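Local coordinates for ribosome-inactivating protein (Lychnis chalcedonica, PDB 2G5X) that belongs to the plant ribosome-inactivating proteins and has their compact fold, in which a mixed beta sheet packs against a cluster of helices, at residues Cys115-Ala126 with Gly154-Ile165; Asn55-Phe63 with Leu70-Ser78. All coordinates share one frame; numbering follows the deposited sequence.

Contact 1: Cys115-Ala126 with Gly154-Ile165; sequences CASTYTDLQNKA and GKNVAKFALISI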
ATOM      1  N   CYS A 115      11.834   1.923  11.854  1.00 12.26           N
ATOM      2  CA  CYS A 115      11.074   3.128  11.529  1.00 10.65           C
ATOM      3  C   CYS A 115       9.585   2.956  11.829  1.00 11.09           C
ATOM      4  O   CYS A 115       9.115   1.839  12.055  1.00  8.72           O
ATOM      5  CB  CYS A 115      11.277   3.523  10.058  1.00 14.49           C
ATOM      6  SG  CYS A 115      10.405   2.518   8.835  1.00 15.30           S
ATOM      7  N   ALA A 116       8.856   4.072  11.849  1.00  9.32           N
ATOM      8  CA  ALA A 116       7.418   4.059  12.121  1.00  9.10           C
ATOM      9  C   ALA A 116       6.589   4.032  10.836  1.00 10.27           C
ATOM     10  O   ALA A 116       7.119   4.213   9.739  1.00 11.20           O
ATOM     11  CB  ALA A 116       7.037   5.269  12.966  1.00  9.79           C
ATOM     12  N   SER A 117       5.282   3.827  10.990  1.00  9.41           N
ATOM     13  CA  SER A 117       4.349   3.733   9.865  1.00  9.58           C
ATOM     14  C   SER A 117       3.808   5.044   9.296  1.00  9.16           C
ATOM     15  O   SER A 117       3.194   5.051   8.227  1.00  9.24           O
ATOM     16  CB  SER A 117       3.152   2.884  10.283  1.00  9.81           C
ATOM     17  OG  SER A 117       2.363   3.594  11.226  1.00 11.58           O
ATOM     18  N   THR A 118       4.010   6.142  10.011  1.00  8.98           N
ATOM     19  CA  THR A 118       3.498   7.441   9.578  1.00  8.91           C
ATOM     20  C   THR A 118       4.206   8.028   8.366  1.00  9.64           C
ATOM     21  O   THR A 118       5.378   7.742   8.111  1.00  7.76           O
ATOM     22  CB  THR A 118       3.606   8.471  10.705  1.00  9.19           C
ATOM     23  OG1 THR A 118       4.965   8.532  11.155  1.00  9.25           O
ATOM     24  CG2 THR A 118       2.698   8.092  11.874  1.00  9.73           C
ATOM     25  N   TYR A 119       3.486   8.859   7.619  1.00  9.89           N
ATOM     26  CA  TYR A 119       4.077   9.505   6.456  1.00 10.57           C
ATOM     27  C   TYR A 119       5.225  10.387   6.928  1.00 10.61           C
ATOM     28  O   TYR A 119       6.264  10.469   6.277  1.00 10.18           O
ATOM     29  CB  TYR A 119       3.040  10.356   5.712  1.00 11.68           C
ATOM     30  CG  TYR A 119       2.383   9.650   4.545  1.00 16.04           C
ATOM     31  CD1 TYR A 119       3.151   9.032   3.556  1.00 18.34           C
ATOM     32  CD2 TYR A 119       0.994   9.616   4.416  1.00 17.42           C
ATOM     33  CE1 TYR A 119       2.555   8.397   2.468  1.00 20.71           C
ATOM     34  CE2 TYR A 119       0.388   8.983   3.334  1.00 18.49           C
ATOM     35  CZ  TYR A 119       1.174   8.376   2.365  1.00 19.45           C
ATOM     36  OH  TYR A 119       0.576   7.746   1.294  1.00 20.36           O
ATOM     37  N   THR A 120       5.042  11.041   8.071  1.00 10.61           N
ATOM     38  CA  THR A 120       6.083  11.912   8.604  1.00 10.67           C
ATOM     39  C   THR A 120       7.394  11.176   8.887  1.00  9.71           C
ATOM     40  O   THR A 120       8.458  11.606   8.431  1.00  9.98           O
ATOM     41  CB  THR A 120       5.621  12.622   9.896  1.00 12.37           C
ATOM     42  OG1 THR A 120       5.159  11.651  10.841  1.00 13.99           O
ATOM     43  CG2 THR A 120       4.505  13.605   9.589  1.00 12.61           C
ATOM     44  N   ASP A 121       7.332  10.067   9.621  1.00  9.23           N
ATOM     45  CA  ASP A 121       8.560   9.338   9.933  1.00  8.93           C
ATOM     46  C   ASP A 121       9.137   8.614   8.719  1.00  9.09           C
ATOM     47  O   ASP A 121      10.357   8.530   8.570  1.00  8.36           O
ATOM     48  CB  ASP A 121       8.343   8.332  11.072  1.00 10.08           C
ATOM     49  CG  ASP A 121       9.656   7.854  11.680  1.00 10.48           C
ATOM     50  OD1 ASP A 121      10.472   8.712  12.076  1.00 13.71           O
ATOM     51  OD2 ASP A 121       9.880   6.630  11.765  1.00 12.24           O
ATOM     52  N   LEU A 122       8.268   8.089   7.858  1.00  8.51           N
ATOM     53  CA  LEU A 122       8.740   7.393   6.666  1.00  7.40           C
ATOM     54  C   LEU A 122       9.590   8.321   5.803  1.00  7.81           C
ATOM     55  O   LEU A 122      10.653   7.929   5.322  1.00  6.75           O
ATOM     56  CB  LEU A 122       7.563   6.851   5.849  1.00  6.24           C
ATOM     57  CG  LEU A 122       6.850   5.626   6.430  1.00  7.52           C
ATOM     58  CD1 LEU A 122       5.634   5.293   5.573  1.00  7.62           C
ATOM     59  CD2 LEU A 122       7.809   4.434   6.476  1.00  9.04           C
ATOM     60  N   GLN A 123       9.126   9.554   5.614  1.00  6.46           N
ATOM     61  CA  GLN A 123       9.869  10.518   4.810  1.00  7.85           C
ATOM     62  C   GLN A 123      11.164  10.936   5.513  1.00  7.71           C
ATOM     63  O   GLN A 123      12.187  11.144   4.857  1.00  7.82           O
ATOM     64  CB  GLN A 123       8.998  11.745   4.505  1.00  8.06           C
ATOM     65  CG  GLN A 123       7.771  11.422   3.652  1.00  9.61           C
ATOM     66  CD  GLN A 123       6.813  12.595   3.501  1.00 10.62           C
ATOM     67  OE1 GLN A 123       6.872  13.350   2.527  1.00 10.91           O
ATOM     68  NE2 GLN A 123       5.925  12.754   4.474  1.00 11.03           N
ATOM     69  N   ASN A 124      11.126  11.049   6.840  1.00  7.29           N
ATOM     70  CA  ASN A 124      12.321  11.425   7.591  1.00  9.50           C
ATOM     71  C   ASN A 124      13.403  10.349   7.479  1.00  9.55           C
ATOM     72  O   ASN A 124      14.582  10.657   7.310  1.00  9.46           O
ATOM     73  CB  ASN A 124      11.989  11.670   9.069  1.00 11.81           C
ATOM     74  CG  ASN A 124      11.219  12.965   9.291  1.00 14.31           C
ATOM     75  OD1 ASN A 124      11.436  13.956   8.596  1.00 17.66           O
ATOM     76  ND2 ASN A 124      10.331  12.966  10.280  1.00 18.24           N
ATOM     77  N   LYS A 125      12.999   9.084   7.565  1.00  9.76           N
ATOM     78  CA  LYS A 125      13.949   7.975   7.467  1.00 10.39           C
ATOM     79  C   LYS A 125      14.471   7.779   6.046  1.00 10.28           C
ATOM     80  O   LYS A 125      15.655   7.502   5.845  1.00 12.63           O
ATOM     81  CB  LYS A 125      13.302   6.669   7.950  1.00 12.70           C
ATOM     82  CG  LYS A 125      13.613   6.303   9.397  1.00 17.18           C
ATOM     83  CD  LYS A 125      13.219   7.403  10.353  1.00 17.06           C
ATOM     84  CE  LYS A 125      13.572   7.032  11.784  1.00 18.76           C
ATOM     85  NZ  LYS A 125      13.216   8.125  12.721  1.00 18.63           N
ATOM     86  N   ALA A 126      13.584   7.912   5.064  1.00  8.44           N
ATOM     87  CA  ALA A 126      13.955   7.737   3.664  1.00  9.68           C
ATOM     88  C   ALA A 126      14.786   8.903   3.145  1.00 10.49           C
ATOM     89  O   ALA A 126      15.575   8.750   2.210  1.00 10.66           O
ATOM     90  CB  ALA A 126      12.702   7.580   2.812  1.00  9.57           C
ATOM     91  N   GLY A 154      16.894   2.039   8.580  1.00 12.43           N
ATOM     92  CA  GLY A 154      15.746   2.924   8.504  1.00 11.12           C
ATOM     93  C   GLY A 154      15.470   3.408   7.090  1.00 11.64           C
ATOM     94  O   GLY A 154      14.324   3.416   6.639  1.00 10.51           O
ATOM     95  N   LYS A 155      16.523   3.799   6.377  1.00 11.46           N
ATOM     96  CA  LYS A 155      16.369   4.300   5.017  1.00 10.52           C
ATOM     97  C   LYS A 155      15.825   3.277   4.023  1.00 10.41           C
ATOM     98  O   LYS A 155      14.863   3.558   3.305  1.00  9.85           O
ATOM     99  CB  LYS A 155      17.699   4.850   4.495  1.00 12.35           C
ATOM    100  CG  LYS A 155      17.583   5.437   3.095  1.00 13.86           C
ATOM    101  CD  LYS A 155      18.929   5.869   2.532  1.00 17.39           C
ATOM    102  CE  LYS A 155      18.775   6.321   1.087  1.00 19.68           C
ATOM    103  NZ  LYS A 155      20.067   6.740   0.475  1.00 21.79           N
ATOM    104  N   ASN A 156      16.432   2.094   3.970  1.00  8.62           N
ATOM    105  CA  ASN A 156      15.974   1.074   3.031  1.00  9.25           C
ATOM    106  C   ASN A 156      14.523   0.667   3.281  1.00  7.38           C
ATOM    107  O   ASN A 156      13.729   0.575   2.343  1.00  7.74           O
ATOM    108  CB  ASN A 156      16.879  -0.161   3.083  1.00  9.86           C
ATOM    109  CG  ASN A 156      18.274   0.112   2.547  1.00 14.86           C
ATOM    110  OD1 ASN A 156      18.467   0.964   1.672  1.00 16.01           O
ATOM    111  ND2 ASN A 156      19.256  -0.630   3.053  1.00 14.80           N
ATOM    112  N   VAL A 157      14.172   0.431   4.541  1.00  6.07           N
ATOM    113  CA  VAL A 157      12.805   0.042   4.866  1.00  6.60           C
ATOM    114  C   VAL A 157      11.810   1.156   4.541  1.00  6.58           C
ATOM    115  O   VAL A 157      10.763   0.906   3.941  1.00  5.16           O
ATOM    116  CB  VAL A 157      12.671  -0.330   6.360  1.00  6.50           C
ATOM    117  CG1 VAL A 157      11.200  -0.513   6.727  1.00  8.75           C
ATOM    118  CG2 VAL A 157      13.448  -1.613   6.644  1.00  7.13           C
ATOM    119  N   ALA A 158      12.143   2.383   4.931  1.00  6.25           N
ATOM    120  CA  ALA A 158      11.261   3.525   4.685  1.00  7.39           C
ATOM    121  C   ALA A 158      11.001   3.776   3.200  1.00  7.92           C
ATOM    122  O   ALA A 158       9.875   4.073   2.803  1.00  7.63           O
ATOM    123  CB  ALA A 158      11.844   4.782   5.329  1.00  7.35           C
ATOM    124  N   LYS A 159      12.044   3.660   2.381  1.00  8.16           N
ATOM    125  CA  LYS A 159      11.908   3.886   0.947  1.00  8.13           C
ATOM    126  C   LYS A 159      11.014   2.825   0.318  1.00  7.41           C
ATOM    127  O   LYS A 159      10.126   3.141  -0.474  1.00  5.73           O
ATOM    128  CB  LYS A 159      13.286   3.876   0.286  1.00 11.75           C
ATOM    129  CG  LYS A 159      14.130   5.094   0.593  1.00 18.91           C
ATOM    130  CD  LYS A 159      15.168   5.306  -0.498  1.00 22.16           C
ATOM    131  CE  LYS A 159      14.554   5.228  -1.880  1.00 23.66           C
ATOM    132  NZ  LYS A 159      15.488   5.798  -2.893  1.00 27.37           N
ATOM    133  N   PHE A 160      11.250   1.567   0.683  1.00  6.30           N
ATOM    134  CA  PHE A 160      10.457   0.454   0.172  1.00  5.27           C
ATOM    135  C   PHE A 160       8.987   0.646   0.553  1.00  6.33           C
ATOM    136  O   PHE A 160       8.088   0.436  -0.261  1.00  5.88           O
ATOM    137  CB  PHE A 160      10.977  -0.870   0.751  1.00  6.90           C
ATOM    138  CG  PHE A 160      10.064  -2.040   0.506  1.00  6.27           C
ATOM    139  CD1 PHE A 160       9.846  -2.512  -0.782  1.00  7.23           C
ATOM    140  CD2 PHE A 160       9.403  -2.656   1.565  1.00  7.01           C
ATOM    141  CE1 PHE A 160       8.979  -3.580  -1.016  1.00  8.52           C
ATOM    142  CE2 PHE A 160       8.532  -3.727   1.341  1.00  8.37           C
ATOM    143  CZ  PHE A 160       8.322  -4.187   0.048  1.00  6.53           C
ATOM    144  N   ALA A 161       8.748   1.049   1.795  1.00  5.53           N
ATOM    145  CA  ALA A 161       7.385   1.264   2.282  1.00  5.19           C
ATOM    146  C   ALA A 161       6.659   2.398   1.553  1.00  5.45           C
ATOM    147  O   ALA A 161       5.500   2.256   1.174  1.00  4.77           O
ATOM    148  CB  ALA A 161       7.411   1.546   3.782  1.00  5.39           C
ATOM    149  N   LEU A 162       7.338   3.524   1.361  1.00  6.41           N
ATOM    150  CA  LEU A 162       6.723   4.662   0.684  1.00  6.33           C
ATOM    151  C   LEU A 162       6.361   4.361  -0.765  1.00  5.90           C
ATOM    152  O   LEU A 162       5.296   4.758  -1.236  1.00  5.31           O
ATOM    153  CB  LEU A 162       7.649   5.879   0.751  1.00  6.45           C
ATOM    154  CG  LEU A 162       7.697   6.591   2.103  1.00  9.09           C
ATOM    155  CD1 LEU A 162       8.824   7.612   2.109  1.00  9.38           C
ATOM    156  CD2 LEU A 162       6.356   7.265   2.373  1.00  9.99           C
ATOM    157  N   ILE A 163       7.239   3.656  -1.474  1.00  5.47           N
ATOM    158  CA  ILE A 163       6.958   3.317  -2.862  1.00  5.64           C
ATOM    159  C   ILE A 163       5.763   2.366  -2.911  1.00  6.30           C
ATOM    160  O   ILE A 163       4.878   2.506  -3.761  1.00  6.05           O
ATOM    161  CB  ILE A 163       8.177   2.653  -3.542  1.00  5.75           C
ATOM    162  CG1 ILE A 163       9.345   3.645  -3.605  1.00  4.82           C
ATOM    163  CG2 ILE A 163       7.803   2.205  -4.950  1.00  3.60           C
ATOM    164  CD1 ILE A 163      10.655   3.028  -4.105  1.00  7.77           C
ATOM    165  N   SER A 164       5.734   1.409  -1.986  1.00  5.53           N
ATOM    166  CA  SER A 164       4.640   0.444  -1.921  1.00  5.58           C
ATOM    167  C   SER A 164       3.314   1.135  -1.596  1.00  6.25           C
ATOM    168  O   SER A 164       2.277   0.799  -2.165  1.00  7.45           O
ATOM    169  CB  SER A 164       4.937  -0.624  -0.865  1.00  5.76           C
ATOM    170  OG  SER A 164       6.031  -1.441  -1.256  1.00  7.24           O
ATOM    171  N   ILE A 165       3.344   2.096  -0.678  1.00  5.56           N
ATOM    172  CA  ILE A 165       2.130   2.816  -0.307  1.00  5.50           C
ATOM    173  C   ILE A 165       1.549   3.555  -1.516  1.00  6.58           C
ATOM    174  O   ILE A 165       0.349   3.484  -1.785  1.00  6.35           O
ATOM    175  CB  ILE A 165       2.415   3.811   0.845  1.00  5.55           C
ATOM    176  CG1 ILE A 165       2.694   3.026   2.133  1.00  7.68           C
ATOM    177  CG2 ILE A 165       1.240   4.761   1.036  1.00  7.45           C
ATOM    178  CD1 ILE A 165       3.245   3.871   3.268  1.00  9.29           C
TER

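Contact 2: Asn55-Phe63 with Leu70-Ser78; sequences NRNTITLAF and LVGFQDRDS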
ATOM      1  N   ASN A  55      13.949 -13.539  -9.375  1.00 15.07           N
ATOM      2  CA  ASN A  55      14.268 -14.652  -8.486  1.00 15.79           C
ATOM      3  C   ASN A  55      13.068 -15.217  -7.735  1.00 16.04           C
ATOM      4  O   ASN A  55      13.208 -16.141  -6.933  1.00 17.37           O
ATOM      5  CB  ASN A  55      15.315 -14.183  -7.481  1.00 15.86           C
ATOM      6  CG  ASN A  55      14.963 -12.840  -6.878  1.00 17.13           C
ATOM      7  OD1 ASN A  55      13.803 -12.582  -6.556  1.00 15.80           O
ATOM      8  ND2 ASN A  55      15.960 -11.977  -6.717  1.00 16.36           N
ATOM      9  N   ARG A  56      11.894 -14.652  -7.992  1.00 15.01           N
ATOM     10  CA  ARG A  56      10.661 -15.090  -7.353  1.00 15.01           C
ATOM     11  C   ARG A  56      10.614 -14.794  -5.853  1.00 14.22           C
ATOM     12  O   ARG A  56       9.743 -15.309  -5.150  1.00 15.09           O
ATOM     13  CB  ARG A  56      10.440 -16.589  -7.590  1.00 18.28           C
ATOM     14  CG  ARG A  56      10.542 -17.016  -9.049  1.00 21.15           C
ATOM     15  CD  ARG A  56       9.635 -16.190  -9.961  1.00 24.12           C
ATOM     16  NE  ARG A  56       8.222 -16.298  -9.606  1.00 28.05           N
ATOM     17  CZ  ARG A  56       7.232 -15.741 -10.300  1.00 29.04           C
ATOM     18  NH1 ARG A  56       7.497 -15.035 -11.391  1.00 31.55           N
ATOM     19  NH2 ARG A  56       5.974 -15.889  -9.904  1.00 31.26           N
ATOM     20  N   ASN A  57      11.542 -13.978  -5.356  1.00 12.15           N
ATOM     21  CA  ASN A  57      11.528 -13.632  -3.934  1.00 11.27           C
ATOM     22  C   ASN A  57      10.196 -12.936  -3.654  1.00 10.92           C
ATOM     23  O   ASN A  57       9.689 -12.186  -4.492  1.00 10.62           O
ATOM     24  CB  ASN A  57      12.689 -12.697  -3.571  1.00 10.25           C
ATOM     25  CG  ASN A  57      14.047 -13.387  -3.634  1.00 11.02           C
ATOM     26  OD1 ASN A  57      14.139 -14.618  -3.612  1.00 13.00           O
ATOM     27  ND2 ASN A  57      15.109 -12.592  -3.697  1.00 10.55           N
ATOM     28  N   THR A  58       9.646 -13.168  -2.467  1.00  9.41           N
ATOM     29  CA  THR A  58       8.354 -12.597  -2.108  1.00  8.22           C
ATOM     30  C   THR A  58       8.321 -11.862  -0.772  1.00  8.58           C
ATOM     31  O   THR A  58       8.883 -12.328   0.218  1.00  9.49           O
ATOM     32  CB  THR A  58       7.274 -13.710  -2.058  1.00  9.62           C
ATOM     33  OG1 THR A  58       7.193 -14.356  -3.336  1.00 12.02           O
ATOM     34  CG2 THR A  58       5.911 -13.134  -1.701  1.00  8.23           C
ATOM     35  N   ILE A  59       7.671 -10.701  -0.769  1.00  7.47           N
ATOM     36  CA  ILE A  59       7.475  -9.912   0.444  1.00  5.94           C
ATOM     37  C   ILE A  59       5.964  -9.732   0.576  1.00  8.00           C
ATOM     38  O   ILE A  59       5.295  -9.352  -0.387  1.00  8.69           O
ATOM     39  CB  ILE A  59       8.147  -8.521   0.365  0.50  2.61           C
ATOM     40  CG1 ILE A  59       9.666  -8.672   0.479  0.50  2.14           C
ATOM     41  CG2 ILE A  59       7.622  -7.623   1.490  0.50  2.75           C
ATOM     42  CD1 ILE A  59      10.427  -7.352   0.433  1.00  7.56           C
ATOM     43  N   THR A  60       5.427 -10.026   1.756  1.00  7.51           N
ATOM     44  CA  THR A  60       3.989  -9.900   1.989  1.00  7.32           C
ATOM     45  C   THR A  60       3.678  -8.667   2.837  1.00  7.05           C
ATOM     46  O   THR A  60       4.137  -8.555   3.970  1.00  7.85           O
ATOM     47  CB  THR A  60       3.432 -11.160   2.701  1.00  6.80           C
ATOM     48  OG1 THR A  60       3.738 -12.323   1.918  1.00  8.71           O
ATOM     49  CG2 THR A  60       1.917 -11.058   2.877  1.00  8.64           C
ATOM     50  N   LEU A  61       2.902  -7.744   2.273  1.00  6.62           N
ATOM     51  CA  LEU A  61       2.519  -6.517   2.967  1.00  6.26           C
ATOM     52  C   LEU A  61       1.229  -6.724   3.750  1.00  6.62           C
ATOM     53  O   LEU A  61       0.354  -7.475   3.322  1.00  7.64           O
ATOM     54  CB  LEU A  61       2.287  -5.386   1.960  1.00  6.05           C
ATOM     55  CG  LEU A  61       3.397  -5.028   0.972  1.00  5.77           C
ATOM     56  CD1 LEU A  61       2.892  -3.959   0.004  1.00  9.38           C
ATOM     57  CD2 LEU A  61       4.611  -4.530   1.729  1.00  8.62           C
ATOM     58  N   ALA A  62       1.101  -6.040   4.886  1.00  5.92           N
ATOM     59  CA  ALA A  62      -0.104  -6.144   5.707  1.00  5.31           C
ATOM     60  C   ALA A  62      -0.750  -4.771   5.874  1.00  6.59           C
ATOM     61  O   ALA A  62      -0.125  -3.846   6.392  1.00  6.83           O
ATOM     62  CB  ALA A  62       0.232  -6.733   7.074  1.00  6.81           C
ATOM     63  N   PHE A  63      -1.999  -4.639   5.427  1.00  6.10           N
ATOM     64  CA  PHE A  63      -2.729  -3.374   5.534  1.00  7.67           C
ATOM     65  C   PHE A  63      -3.918  -3.476   6.481  1.00  7.01           C
ATOM     66  O   PHE A  63      -4.685  -4.440   6.414  1.00  9.33           O
ATOM     67  CB  PHE A  63      -3.287  -2.932   4.173  1.00  7.86           C
ATOM     68  CG  PHE A  63      -2.242  -2.603   3.147  1.00  7.79           C
ATOM     69  CD1 PHE A  63      -1.760  -3.585   2.287  1.00  8.33           C
ATOM     70  CD2 PHE A  63      -1.762  -1.303   3.019  1.00  6.13           C
ATOM     71  CE1 PHE A  63      -0.814  -3.275   1.308  1.00  8.86           C
ATOM     72  CE2 PHE A  63      -0.818  -0.982   2.049  1.00  6.35           C
ATOM     73  CZ  PHE A  63      -0.343  -1.970   1.189  1.00  7.26           C
ATOM     74  N   LEU A  70      -0.692   0.721   5.922  1.00  7.74           N
ATOM     75  CA  LEU A  70       0.378  -0.285   6.006  1.00  6.51           C
ATOM     76  C   LEU A  70       0.988  -0.382   7.410  1.00  6.62           C
ATOM     77  O   LEU A  70       1.494   0.607   7.943  1.00  5.54           O
ATOM     78  CB  LEU A  70       1.487   0.036   4.993  1.00  7.92           C
ATOM     79  CG  LEU A  70       2.655  -0.959   4.921  1.00  7.44           C
ATOM     80  CD1 LEU A  70       2.173  -2.282   4.342  1.00  9.14           C
ATOM     81  CD2 LEU A  70       3.777  -0.383   4.066  1.00  8.25           C
ATOM     82  N   VAL A  71       0.955  -1.578   7.997  1.00  5.64           N
ATOM     83  CA  VAL A  71       1.492  -1.774   9.344  1.00  6.38           C
ATOM     84  C   VAL A  71       2.791  -2.578   9.424  1.00  7.27           C
ATOM     85  O   VAL A  71       3.421  -2.632  10.481  1.00  5.57           O
ATOM     86  CB  VAL A  71       0.448  -2.449  10.275  1.00  7.45           C
ATOM     87  CG1 VAL A  71      -0.827  -1.603  10.333  1.00  7.50           C
ATOM     88  CG2 VAL A  71       0.137  -3.859   9.783  1.00  8.31           C
ATOM     89  N   GLY A  72       3.196  -3.193   8.316  1.00  6.11           N
ATOM     90  CA  GLY A  72       4.422  -3.977   8.315  1.00  7.56           C
ATOM     91  C   GLY A  72       4.497  -4.944   7.147  1.00  5.94           C
ATOM     92  O   GLY A  72       3.664  -4.887   6.240  1.00  6.66           O
ATOM     93  N   PHE A  73       5.488  -5.834   7.165  1.00  6.14           N
ATOM     94  CA  PHE A  73       5.655  -6.813   6.093  1.00  5.84           C
ATOM     95  C   PHE A  73       6.388  -8.077   6.552  1.00  5.82           C
ATOM     96  O   PHE A  73       7.030  -8.094   7.602  1.00  6.95           O
ATOM     97  CB  PHE A  73       6.415  -6.194   4.913  1.00  5.73           C
ATOM     98  CG  PHE A  73       7.848  -5.847   5.222  1.00  6.28           C
ATOM     99  CD1 PHE A  73       8.180  -4.603   5.749  1.00  7.80           C
ATOM    100  CD2 PHE A  73       8.864  -6.776   5.007  1.00  6.16           C
ATOM    101  CE1 PHE A  73       9.503  -4.288   6.058  1.00  8.43           C
ATOM    102  CE2 PHE A  73      10.191  -6.474   5.312  1.00  7.92           C
ATOM    103  CZ  PHE A  73      10.512  -5.225   5.840  1.00  7.66           C
ATOM    104  N   GLN A  74       6.288  -9.127   5.742  1.00  5.99           N
ATOM    105  CA  GLN A  74       6.923 -10.410   6.032  1.00  5.96           C
ATOM    106  C   GLN A  74       7.898 -10.825   4.926  1.00  6.29           C
ATOM    107  O   GLN A  74       7.563 -10.758   3.745  1.00  7.53           O
ATOM    108  CB  GLN A  74       5.839 -11.488   6.189  1.00  6.46           C
ATOM    109  CG  GLN A  74       6.328 -12.927   6.093  1.00  7.90           C
ATOM    110  CD  GLN A  74       5.172 -13.908   5.979  1.00  8.54           C
ATOM    111  OE1 GLN A  74       4.554 -14.281   6.977  1.00  9.73           O
ATOM    112  NE2 GLN A  74       4.864 -14.313   4.754  1.00  8.96           N
ATOM    113  N   ASP A  75       9.108 -11.231   5.311  1.00  7.37           N
ATOM    114  CA  ASP A  75      10.106 -11.704   4.347  1.00  7.30           C
ATOM    115  C   ASP A  75      10.777 -12.945   4.948  1.00  8.15           C
ATOM    116  O   ASP A  75      10.180 -13.599   5.803  1.00  7.72           O
ATOM    117  CB  ASP A  75      11.123 -10.594   4.001  1.00  6.26           C
ATOM    118  CG  ASP A  75      12.060 -10.252   5.144  1.00  8.03           C
ATOM    119  OD1 ASP A  75      11.649 -10.341   6.315  1.00  6.86           O
ATOM    120  OD2 ASP A  75      13.214  -9.864   4.858  1.00  9.03           O
ATOM    121  N   ARG A  76      11.987 -13.295   4.509  1.00  8.67           N
ATOM    122  CA  ARG A  76      12.660 -14.479   5.057  1.00 10.12           C
ATOM    123  C   ARG A  76      13.987 -14.179   5.743  1.00 11.19           C
ATOM    124  O   ARG A  76      14.796 -13.409   5.234  1.00 10.63           O
ATOM    125  CB  ARG A  76      12.888 -15.529   3.963  1.00 13.32           C
ATOM    126  CG  ARG A  76      11.638 -16.311   3.589  1.00 15.86           C
ATOM    127  CD  ARG A  76      11.934 -17.432   2.599  1.00 19.26           C
ATOM    128  NE  ARG A  76      10.713 -18.148   2.227  1.00 19.24           N
ATOM    129  CZ  ARG A  76      10.169 -19.138   2.929  1.00 15.46           C
ATOM    130  NH1 ARG A  76      10.733 -19.559   4.053  1.00 18.26           N
ATOM    131  NH2 ARG A  76       9.041 -19.695   2.512  1.00 17.86           N
ATOM    132  N   ASP A  77      14.199 -14.801   6.902  1.00 11.79           N
ATOM    133  CA  ASP A  77      15.425 -14.637   7.687  1.00 13.03           C
ATOM    134  C   ASP A  77      16.563 -15.378   6.975  1.00 12.53           C
ATOM    135  O   ASP A  77      16.417 -16.541   6.614  1.00 12.86           O
ATOM    136  CB  ASP A  77      15.199 -15.210   9.095  1.00 15.13           C
ATOM    137  CG  ASP A  77      16.309 -14.857  10.068  1.00 18.68           C
ATOM    138  OD1 ASP A  77      15.987 -14.564  11.240  1.00 23.57           O
ATOM    139  OD2 ASP A  77      17.493 -14.877   9.674  1.00 21.58           O
ATOM    140  N   SER A  78      17.694 -14.706   6.776  1.00 12.87           N
ATOM    141  CA  SER A  78      18.830 -15.310   6.074  1.00 12.66           C
ATOM    142  C   SER A  78      19.540 -16.444   6.809  1.00 12.99           C
ATOM    143  O   SER A  78      20.095 -17.343   6.177  1.00 13.77           O
ATOM    144  CB  SER A  78      19.864 -14.234   5.713  1.00 12.64           C
ATOM    145  OG  SER A  78      20.443 -13.669   6.876  1.00 15.21           O
TER
HETATM  146  O   HOH W   1       6.063 -13.713   2.185  1.00 13.87           O

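Contact 1: Cys115-Ala126 with Gly154-Ile165
Cys115 opens the interface from the loop ahead of helix 119-126, laying SG against Val157 CG1 at 3.8 Å. Next to it the backbone N of Ala116 donates to OD2 of Asp121, on that oxygen's anti lone pair, tying the loop to the first helical turn. Tyr119 turns its ring edge to Leu162, Tyr119 CD1 meeting Leu162 CD2 near the ring plane, while its OH comes close to Ile165 CG2 (3.1 Å) and hydrogen-bonds to Glu170. Leu122 is the central knob, set among Ala158, Ala161, Leu162 and Ile165. With CG beside its backbone N (chi1 -74°), it meets Ile165 tip to tip, CD1 to CD1 at 3.6 Å, and runs antiparallel alongside Leu162. Leu162 replies as a knob between Tyr119, Leu122, Gln123 and Ala126. This is knobs-into-holes packing of two crossed helices; the axes of these segments approach to 7.8 Å, their N-to-C directions 127° apart, consistent with the small Ala158 at the crossing, its CB 3.4 Å from Leu122 O. Gln123 NE2 donates to Tyr119 O at 2.9 Å from above the carbonyl plane, on the face opposite the helical N-H of Gln123, and OE1 accepts from Arg130 N; the amide is gripped at both ends. Lys125 sets CB on Ala158 CB at 3.5 Å, then bends at chi2 (56°) and carries NZ back to Asp121 OD1, where a salt bridge uses the syn lone pair. Its carbonyl O receives a CA-H contact from Lys155. At the last residue, Ala126 CB packs on Lys159 CG (3.6 Å) and Leu162 CD1.

Contact 2: Asn55-Phe63 with Leu70-Ser78
Leu70 and Phe63 form the apolar centre: CD1 of Leu70 stands over one face of the phenyl ring, 4.1 Å from the centroid and 15° off the normal, in a CH-pi contact. With CG of Leu70 anti to the backbone N (chi1 -178°), the same methyl also leans on Leu61 CB. Farther along this face Leu61 CD2 touches Phe73 CB, and Ile59 CG2 approaches Phe73 CD2 at 3.8 Å. Beneath these side chains the two strands run antiparallel as a hairpin. Thr60 and Gln74 make a hydrogen-bonded pair, Thr60 N to Gln74 O at 3.0 Å and Gln74 N to Thr60 O at 2.8 Å. A beta bulge follows, with Val71 and Gly72 both opposite Ala62: Val71 N donates almost straight to Ala62 O at 3.0 Å, and Gly72 O accepts from Ala62 N. On the other face the side chains of Thr60 and Gln74 extend in parallel, and a water bridges them, donating to Thr60 OG1 at 2.7 Å and accepting from Gln74 NE2. Asn49 OD1 bonds to the same hydroxyl. Asp75, near the strand end, pairs with Arg84. The hairpin lies between strands 45-51 and 83-87, and helix 154-173 packs on the face that carries Ile59, Leu61 and Phe63.

In the fold
Contact 1 joins helix to helix and contact 2 strand to strand, and helix 154-173 connects them: one side of it receives helix 119-126, while Phe160 and Ser164 pack on Ile59 and Leu61 of the hairpin. Leu70 lies at the junction, touched by Ala161 and Ile165, and Ser117 CB rests on its carbonyl O. Contact 2 is buried within the sheet, where backbone hydrogen bonds set the register. Contact 1 is only partly buried; no hydrogen bond crosses it, interlocking side chains do the joining, and its lysine-rich end reaches solvent. The centres of contact 1 and contact 2 lie about 15 Å apart.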